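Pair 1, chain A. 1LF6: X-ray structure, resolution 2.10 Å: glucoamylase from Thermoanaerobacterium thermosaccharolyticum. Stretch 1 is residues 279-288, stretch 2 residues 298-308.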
# COMPACT_ATOMS: atom_id res chain seq x y z
N GLU A 279 14.85 10.27 13.51
CA GLU A 279 13.48 10.74 13.41
C GLU A 279 12.49 9.58 13.48
O GLU A 279 11.47 9.66 14.17
CB GLU A 279 13.28 11.52 12.11
CG GLU A 279 12.59 12.85 12.30
CD GLU A 279 12.42 13.64 11.00
OE1 GLU A 279 11.97 14.80 11.07
OE2 GLU A 279 12.74 13.10 9.92
N TRP A 280 12.81 8.50 12.77
CA TRP A 280 11.96 7.32 12.76
C TRP A 280 12.01 6.57 14.09
O TRP A 280 11.00 6.03 14.54
CB TRP A 280 12.39 6.38 11.62
CG TRP A 280 11.68 6.67 10.34
CD1 TRP A 280 12.24 7.03 9.15
CD2 TRP A 280 10.26 6.65 10.12
NE1 TRP A 280 11.27 7.24 8.20
CE2 TRP A 280 10.04 7.01 8.78
CE3 TRP A 280 9.16 6.36 10.94
CZ2 TRP A 280 8.76 7.09 8.22
CZ3 TRP A 280 7.89 6.44 10.40
CH2 TRP A 280 7.69 6.81 9.05
N THR A 281 13.19 6.53 14.70
CA THR A 281 13.37 5.85 15.97
C THR A 281 12.56 6.57 17.04
O THR A 281 11.92 5.94 17.88
CB THR A 281 14.86 5.82 16.37
OG1 THR A 281 15.62 5.22 15.32
CG2 THR A 281 15.06 5.02 17.65
N LYS A 282 12.59 7.90 16.99
CA LYS A 282 11.86 8.73 17.93
C LYS A 282 10.37 8.36 17.90
O LYS A 282 9.72 8.26 18.94
CB LYS A 282 12.02 10.20 17.55
CG LYS A 282 11.22 11.15 18.41
CD LYS A 282 11.33 12.57 17.89
CE LYS A 282 10.57 13.54 18.77
NZ LYS A 282 10.73 14.94 18.28
N TYR A 283 9.85 8.17 16.70
CA TYR A 283 8.45 7.80 16.55
C TYR A 283 8.16 6.42 17.12
O TYR A 283 7.19 6.24 17.84
CB TYR A 283 8.03 7.84 15.08
CG TYR A 283 6.65 7.26 14.87
CD1 TYR A 283 6.47 6.04 14.22
CD2 TYR A 283 5.52 7.92 15.36
CE1 TYR A 283 5.19 5.48 14.07
CE2 TYR A 283 4.24 7.38 15.21
CZ TYR A 283 4.08 6.16 14.56
OH TYR A 283 2.82 5.64 14.40
N CYS A 284 9.01 5.44 16.79
CA CYS A 284 8.80 4.09 17.29
C CYS A 284 8.78 4.04 18.81
O CYS A 284 7.97 3.33 19.40
CB CYS A 284 9.89 3.15 16.77
SG CYS A 284 9.78 2.78 15.01
N ASN A 285 9.68 4.80 19.43
CA ASN A 285 9.77 4.81 20.89
C ASN A 285 8.63 5.54 21.57
O ASN A 285 8.55 5.60 22.79
CB ASN A 285 11.11 5.40 21.33
CG ASN A 285 12.27 4.50 20.97
OD1 ASN A 285 12.14 3.28 20.97
ND2 ASN A 285 13.42 5.10 20.67
N THR A 286 7.74 6.10 20.76
CA THR A 286 6.59 6.80 21.30
C THR A 286 5.43 5.80 21.38
O THR A 286 4.41 6.06 22.03
CB THR A 286 6.21 8.00 20.39
OG1 THR A 286 5.56 9.00 21.17
CG2 THR A 286 5.26 7.56 19.28
N LEU A 287 5.61 4.65 20.73
CA LEU A 287 4.59 3.61 20.69
C LEU A 287 4.68 2.60 21.83
O LEU A 287 5.74 2.39 22.41
CB LEU A 287 4.69 2.85 19.36
CG LEU A 287 4.70 3.67 18.06
CD1 LEU A 287 4.95 2.74 16.88
CD2 LEU A 287 3.39 4.41 17.88
N ASN A 288 3.55 1.96 22.14
CA ASN A 288 3.52 0.95 23.19
C ASN A 288 4.45 -0.19 22.78
O ASN A 288 4.48 -0.59 21.61
CB ASN A 288 2.11 0.39 23.38
CG ASN A 288 1.10 1.47 23.73
OD1 ASN A 288 1.30 2.25 24.66
ND2 ASN A 288 -0.01 1.50 22.99
N TYR A 298 6.06 -5.58 14.15
CA TYR A 298 5.15 -4.61 14.76
C TYR A 298 5.62 -3.21 14.43
O TYR A 298 4.87 -2.39 13.92
CB TYR A 298 5.12 -4.80 16.28
CG TYR A 298 4.53 -3.64 17.06
CD1 TYR A 298 3.16 -3.40 17.05
CD2 TYR A 298 5.34 -2.81 17.83
CE1 TYR A 298 2.60 -2.36 17.81
CE2 TYR A 298 4.80 -1.77 18.59
CZ TYR A 298 3.43 -1.55 18.58
OH TYR A 298 2.89 -0.56 19.37
N TYR A 299 6.89 -2.93 14.71
CA TYR A 299 7.44 -1.61 14.42
C TYR A 299 7.46 -1.36 12.91
O TYR A 299 7.12 -0.27 12.45
CB TYR A 299 8.85 -1.49 15.02
CG TYR A 299 8.85 -1.32 16.52
CD1 TYR A 299 8.33 -0.17 17.11
CD2 TYR A 299 9.34 -2.32 17.36
CE1 TYR A 299 8.31 -0.01 18.51
CE2 TYR A 299 9.33 -2.18 18.76
CZ TYR A 299 8.81 -1.02 19.32
OH TYR A 299 8.79 -0.88 20.70
N ASN A 300 7.84 -2.37 12.14
CA ASN A 300 7.88 -2.21 10.68
C ASN A 300 6.50 -1.82 10.19
O ASN A 300 6.35 -0.87 9.41
CB ASN A 300 8.33 -3.52 10.01
CG ASN A 300 8.63 -3.34 8.52
OD1 ASN A 300 8.09 -4.05 7.67
ND2 ASN A 300 9.50 -2.39 8.20
N SER A 301 5.47 -2.55 10.64
CA SER A 301 4.10 -2.27 10.22
C SER A 301 3.68 -0.85 10.59
O SER A 301 3.10 -0.14 9.77
CB SER A 301 3.13 -3.27 10.87
OG SER A 301 3.43 -4.60 10.47
N MET A 302 3.97 -0.43 11.82
CA MET A 302 3.58 0.91 12.26
C MET A 302 4.26 2.04 11.49
O MET A 302 3.66 3.08 11.26
CB MET A 302 3.81 1.07 13.76
CG MET A 302 2.88 0.23 14.63
SD MET A 302 1.14 0.36 14.16
CE MET A 302 0.87 2.14 14.28
N MET A 303 5.51 1.84 11.08
CA MET A 303 6.22 2.87 10.32
C MET A 303 5.62 2.95 8.92
O MET A 303 5.40 4.04 8.38
CB MET A 303 7.71 2.55 10.23
CG MET A 303 8.40 2.45 11.58
SD MET A 303 10.20 2.31 11.49
CE MET A 303 10.64 3.86 12.04
N ILE A 304 5.36 1.78 8.34
CA ILE A 304 4.77 1.72 7.01
C ILE A 304 3.45 2.48 7.01
O ILE A 304 3.18 3.27 6.10
CB ILE A 304 4.54 0.26 6.55
CG1 ILE A 304 5.88 -0.41 6.26
CG2 ILE A 304 3.63 0.22 5.32
CD1 ILE A 304 5.76 -1.86 5.86
N LEU A 305 2.62 2.26 8.03
CA LEU A 305 1.34 2.96 8.11
C LEU A 305 1.60 4.45 8.26
O LEU A 305 1.01 5.27 7.56
CB LEU A 305 0.53 2.44 9.31
CG LEU A 305 0.11 0.97 9.26
CD1 LEU A 305 -0.73 0.63 10.48
CD2 LEU A 305 -0.67 0.68 7.97
N LYS A 306 2.49 4.79 9.18
CA LYS A 306 2.85 6.17 9.43
C LYS A 306 3.31 6.84 8.14
O LYS A 306 3.00 8.00 7.88
CB LYS A 306 3.97 6.23 10.47
CG LYS A 306 3.69 7.18 11.61
CD LYS A 306 3.66 8.60 11.14
CE LYS A 306 3.25 9.55 12.25
NZ LYS A 306 3.30 10.93 11.72
N ALA A 307 4.06 6.10 7.33
CA ALA A 307 4.58 6.61 6.07
C ALA A 307 3.56 6.59 4.93
O ALA A 307 3.90 6.98 3.80
CB ALA A 307 5.81 5.80 5.67
N SER A 308 2.33 6.17 5.20
CA SER A 308 1.30 6.10 4.16
C SER A 308 0.32 7.28 4.16
O SER A 308 -0.71 7.24 3.48
CB SER A 308 0.53 4.79 4.27
OG SER A 308 1.38 3.68 4.03
O HOH W 1 7.95 1.51 21.49

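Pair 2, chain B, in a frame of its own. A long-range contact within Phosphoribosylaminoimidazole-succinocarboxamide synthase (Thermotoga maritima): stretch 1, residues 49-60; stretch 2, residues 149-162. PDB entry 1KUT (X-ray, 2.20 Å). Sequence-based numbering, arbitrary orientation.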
# COMPACT_ATOMS: atom_id res chain seq x y z
N ILE B 49 -21.34 -4.30 23.01
CA ILE B 49 -21.85 -5.65 22.84
C ILE B 49 -20.83 -6.47 22.06
O ILE B 49 -20.36 -7.51 22.50
CB ILE B 49 -23.20 -5.62 22.07
CG1 ILE B 49 -24.29 -5.07 22.99
CG2 ILE B 49 -23.52 -6.99 21.49
CD1 ILE B 49 -25.68 -5.16 22.41
N LEU B 50 -20.47 -5.99 20.88
CA LEU B 50 -19.49 -6.68 20.06
C LEU B 50 -18.15 -6.93 20.81
O LEU B 50 -17.67 -8.06 20.86
CB LEU B 50 -19.25 -5.90 18.77
CG LEU B 50 -20.14 -6.18 17.53
CD1 LEU B 50 -21.32 -7.10 17.87
CD2 LEU B 50 -20.61 -4.85 16.94
N MSE B 51 -17.57 -5.89 21.41
CA MSE B 51 -16.29 -6.03 22.13
C MSE B 51 -16.34 -6.95 23.34
O MSE B 51 -15.33 -7.59 23.68
CB MSE B 51 -15.78 -4.66 22.56
CG MSE B 51 -15.41 -3.77 21.41
SE MSE B 51 -14.22 -2.40 22.05
CE MSE B 51 -15.38 -1.43 23.22
N LYS B 52 -17.49 -7.00 24.00
CA LYS B 52 -17.69 -7.87 25.15
C LYS B 52 -17.61 -9.31 24.63
O LYS B 52 -16.92 -10.17 25.19
CB LYS B 52 -19.08 -7.61 25.76
CG LYS B 52 -19.37 -8.39 27.03
CD LYS B 52 -18.46 -7.95 28.17
CE LYS B 52 -18.77 -8.69 29.47
NZ LYS B 52 -17.69 -8.52 30.48
N TYR B 53 -18.31 -9.57 23.52
CA TYR B 53 -18.31 -10.88 22.88
C TYR B 53 -16.90 -11.33 22.53
O TYR B 53 -16.53 -12.48 22.71
CB TYR B 53 -19.15 -10.80 21.60
CG TYR B 53 -19.02 -11.97 20.66
CD1 TYR B 53 -19.64 -13.19 20.93
CD2 TYR B 53 -18.32 -11.83 19.46
CE1 TYR B 53 -19.56 -14.26 20.02
CE2 TYR B 53 -18.23 -12.88 18.55
CZ TYR B 53 -18.86 -14.09 18.84
OH TYR B 53 -18.77 -15.12 17.92
N LEU B 54 -16.12 -10.39 22.00
CA LEU B 54 -14.74 -10.62 21.60
C LEU B 54 -13.82 -10.89 22.80
O LEU B 54 -13.02 -11.84 22.78
CB LEU B 54 -14.23 -9.38 20.85
CG LEU B 54 -14.23 -9.30 19.31
CD1 LEU B 54 -15.38 -10.10 18.73
CD2 LEU B 54 -14.29 -7.83 18.89
N SER B 55 -13.94 -10.06 23.83
CA SER B 55 -13.12 -10.18 25.04
C SER B 55 -13.35 -11.47 25.82
O SER B 55 -12.40 -12.06 26.34
CB SER B 55 -13.37 -8.99 25.97
OG SER B 55 -13.01 -7.77 25.33
N GLU B 56 -14.59 -11.92 25.94
CA GLU B 56 -14.78 -13.17 26.66
C GLU B 56 -14.18 -14.30 25.86
O GLU B 56 -14.11 -15.43 26.33
CB GLU B 56 -16.26 -13.43 26.97
CG GLU B 56 -17.25 -12.82 26.02
CD GLU B 56 -18.69 -13.04 26.47
OE1 GLU B 56 -19.01 -12.70 27.64
OE2 GLU B 56 -19.50 -13.56 25.66
N LYS B 57 -13.71 -14.00 24.66
CA LYS B 57 -13.08 -15.02 23.83
C LYS B 57 -11.56 -14.97 23.94
O LYS B 57 -10.87 -15.82 23.39
CB LYS B 57 -13.50 -14.87 22.37
CG LYS B 57 -15.01 -14.97 22.16
CD LYS B 57 -15.39 -14.75 20.70
CE LYS B 57 -14.99 -15.94 19.86
NZ LYS B 57 -15.75 -17.16 20.26
N GLY B 58 -11.03 -13.97 24.65
CA GLY B 58 -9.59 -13.87 24.82
C GLY B 58 -8.97 -12.69 24.10
O GLY B 58 -7.89 -12.21 24.44
N ILE B 59 -9.66 -12.24 23.06
CA ILE B 59 -9.20 -11.12 22.28
C ILE B 59 -9.17 -9.93 23.21
O ILE B 59 -10.14 -9.65 23.92
CB ILE B 59 -10.17 -10.90 21.10
CG1 ILE B 59 -10.04 -12.10 20.15
CG2 ILE B 59 -9.89 -9.56 20.42
CD1 ILE B 59 -11.12 -12.22 19.10
N LYS B 60 -8.04 -9.23 23.23
CA LYS B 60 -7.87 -8.07 24.09
C LYS B 60 -8.44 -6.82 23.44
O LYS B 60 -8.06 -6.48 22.31
CB LYS B 60 -6.38 -7.81 24.38
CG LYS B 60 -5.64 -8.96 25.07
CD LYS B 60 -4.19 -8.59 25.35
CE LYS B 60 -3.51 -9.65 26.22
NZ LYS B 60 -3.55 -11.00 25.60
N VAL B 149 -7.65 -10.42 11.65
CA VAL B 149 -8.33 -11.55 11.03
C VAL B 149 -9.10 -12.38 12.08
O VAL B 149 -10.26 -12.73 11.88
CB VAL B 149 -7.33 -12.45 10.27
CG1 VAL B 149 -7.99 -13.78 9.88
CG2 VAL B 149 -6.87 -11.73 9.01
N LYS B 150 -8.46 -12.68 13.20
CA LYS B 150 -9.12 -13.43 14.26
C LYS B 150 -10.47 -12.76 14.59
O LYS B 150 -11.52 -13.39 14.53
CB LYS B 150 -8.25 -13.43 15.52
CG LYS B 150 -8.87 -14.16 16.71
CD LYS B 150 -8.28 -15.54 16.87
CE LYS B 150 -6.77 -15.44 16.99
NZ LYS B 150 -6.44 -14.37 17.98
N ILE B 151 -10.40 -11.48 14.93
CA ILE B 151 -11.58 -10.71 15.27
C ILE B 151 -12.59 -10.72 14.13
O ILE B 151 -13.78 -10.90 14.34
CB ILE B 151 -11.21 -9.24 15.57
CG1 ILE B 151 -10.38 -9.16 16.85
CG2 ILE B 151 -12.46 -8.38 15.70
CD1 ILE B 151 -9.78 -7.78 17.08
N THR B 152 -12.09 -10.52 12.91
CA THR B 152 -12.94 -10.48 11.73
C THR B 152 -13.71 -11.77 11.56
O THR B 152 -14.91 -11.75 11.28
CB THR B 152 -12.10 -10.20 10.49
OG1 THR B 152 -11.41 -8.96 10.67
CG2 THR B 152 -12.97 -10.10 9.25
N LEU B 153 -13.03 -12.90 11.72
CA LEU B 153 -13.71 -14.19 11.60
C LEU B 153 -14.69 -14.40 12.77
O LEU B 153 -15.82 -14.86 12.57
CB LEU B 153 -12.67 -15.32 11.54
CG LEU B 153 -12.21 -15.77 10.14
CD1 LEU B 153 -12.62 -14.75 9.05
CD2 LEU B 153 -10.70 -15.98 10.15
N ALA B 154 -14.27 -14.07 13.98
CA ALA B 154 -15.15 -14.21 15.15
C ALA B 154 -16.42 -13.40 14.94
O ALA B 154 -17.52 -13.87 15.27
CB ALA B 154 -14.44 -13.73 16.39
N LEU B 155 -16.28 -12.19 14.40
CA LEU B 155 -17.42 -11.31 14.16
C LEU B 155 -18.26 -11.82 13.00
O LEU B 155 -19.48 -11.68 12.99
CB LEU B 155 -16.95 -9.88 13.86
CG LEU B 155 -16.47 -9.05 15.05
CD1 LEU B 155 -16.12 -7.64 14.59
CD2 LEU B 155 -17.58 -9.01 16.09
N LYS B 156 -17.58 -12.39 12.02
CA LYS B 156 -18.27 -12.94 10.86
C LYS B 156 -19.21 -14.07 11.29
O LYS B 156 -20.34 -14.18 10.80
CB LYS B 156 -17.24 -13.49 9.87
CG LYS B 156 -17.83 -14.45 8.85
CD LYS B 156 -16.75 -15.18 8.05
CE LYS B 156 -17.38 -16.27 7.21
NZ LYS B 156 -18.18 -17.18 8.09
N GLU B 157 -18.75 -14.91 12.21
CA GLU B 157 -19.56 -16.03 12.69
C GLU B 157 -20.70 -15.52 13.56
O GLU B 157 -21.77 -16.14 13.66
CB GLU B 157 -18.68 -17.00 13.48
CG GLU B 157 -17.49 -17.48 12.67
CD GLU B 157 -16.36 -18.01 13.53
OE1 GLU B 157 -15.99 -17.32 14.51
OE2 GLU B 157 -15.82 -19.10 13.22
N PHE B 158 -20.46 -14.38 14.19
CA PHE B 158 -21.44 -13.74 15.04
C PHE B 158 -22.67 -13.32 14.24
O PHE B 158 -23.79 -13.76 14.52
CB PHE B 158 -20.81 -12.50 15.68
CG PHE B 158 -21.71 -11.81 16.65
CD1 PHE B 158 -21.87 -12.32 17.94
CD2 PHE B 158 -22.41 -10.67 16.28
CE1 PHE B 158 -22.73 -11.69 18.85
CE2 PHE B 158 -23.27 -10.04 17.17
CZ PHE B 158 -23.43 -10.55 18.46
N PHE B 159 -22.47 -12.46 13.24
CA PHE B 159 -23.56 -11.96 12.40
C PHE B 159 -24.17 -13.07 11.55
O PHE B 159 -25.30 -12.96 11.07
CB PHE B 159 -23.06 -10.85 11.48
CG PHE B 159 -22.61 -9.64 12.21
CD1 PHE B 159 -23.51 -8.88 12.96
CD2 PHE B 159 -21.27 -9.25 12.18
CE1 PHE B 159 -23.09 -7.76 13.67
CE2 PHE B 159 -20.83 -8.13 12.89
CZ PHE B 159 -21.75 -7.39 13.64
N GLU B 160 -23.39 -14.12 11.37
CA GLU B 160 -23.79 -15.28 10.59
C GLU B 160 -25.07 -15.87 11.19
O GLU B 160 -25.99 -16.27 10.47
CB GLU B 160 -22.65 -16.29 10.61
CG GLU B 160 -22.73 -17.41 9.60
CD GLU B 160 -21.45 -18.22 9.54
OE1 GLU B 160 -21.10 -18.88 10.55
OE2 GLU B 160 -20.79 -18.20 8.47
N ARG B 161 -25.12 -15.92 12.52
CA ARG B 161 -26.28 -16.46 13.20
C ARG B 161 -27.57 -15.76 12.78
O ARG B 161 -28.66 -16.33 12.89
CB ARG B 161 -26.14 -16.32 14.71
CG ARG B 161 -24.97 -17.03 15.34
CD ARG B 161 -25.04 -16.80 16.85
NE ARG B 161 -23.78 -17.04 17.54
CZ ARG B 161 -23.56 -16.68 18.80
NH1 ARG B 161 -24.52 -16.08 19.49
NH2 ARG B 161 -22.38 -16.92 19.36
N ALA B 162 -27.45 -14.52 12.30
CA ALA B 162 -28.60 -13.73 11.87
C ALA B 162 -28.72 -13.64 10.36
O ALA B 162 -29.52 -12.86 9.83
CB ALA B 162 -28.49 -12.33 12.45

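The sharpest difference lies over the ring of a tyrosine that both pairs share. Tyr A283 and Tyr B53 superpose closely, both in the t rotamer with CA-to-CB directed toward the other helix, yet pair 1 covers the ring with an aliphatic chain and pair 2 with another aromatic. In pair 1 the methylene CG of Lys A306 lies over the face of Tyr A283, 3.5 Å from the ring centroid, a CH-pi contact. Lysine suits this partly exposed place because its methylenes can pack on the ring while its charged end leads away; NZ, 5.6 Å from the same centroid, adds at most a weak attraction. In pair 2 the matching residue is Phe B158, buried, whose edge meets the face of Tyr B53 with the centroids 4.6 Å apart and the planes at 54°.

The shared frame is two helices crossing at 112° in pair 1 and 114° in pair 2, with axes 10.7 Å apart at closest approach in both; 14 central residues superpose with an RMSD of 0.5 Å.

One turn before the tyrosine's successor, Trp A280 matches Leu B50. Trp A280 reaches several partners: its CB lies 3.1 Å from CE of Met A303, and at the far rim of the indole CH2 lies 4.0 Å from CB of Ala A307, whose small side chain accompanies a large ring. In pair 2 the bulk is distributed differently: the smaller Leu B50 places CD1 3.6 Å from CE2 of Phe B158 and 4.3 Å from CZ of Phe B159, the counterpart of Ala A307.

Cys A284 matches Leu B54. The compact cysteine sits where the helices come near, its CB 3.7 Å from CD1 of Tyr A299 and its SG 3.3 Å from CE of the flexible Met A303. Leu B54 instead uses branched carbons, CD2 lying 3.7 Å from CG2 of Ile B151 and CD1 3.6 Å from CD2 of Leu B155. Met A302 likewise matches Ala B154: the methionine CB meets CD1 of Leu A287 at 3.7 Å. The side chain of Ala B154 is a single methyl, CB, 4.4 Å from CD1 of Leu B54. Separately, its backbone O accepts a hydrogen bond from OH of Tyr B53 at 3.2 Å.

Polar links also differ. Tyr A298 OH donates to Asn A288 O at 2.7 Å, and water 1 joins Tyr A299 OH to the carbonyls of Cys A284 and Leu A287. Pair 2 closes its first helix with a Schellman motif at Gly B58, whose positive phi calls for glycine; beyond it, Ile B59 sets CG2 3.6 Å from CG1 of Ile B151.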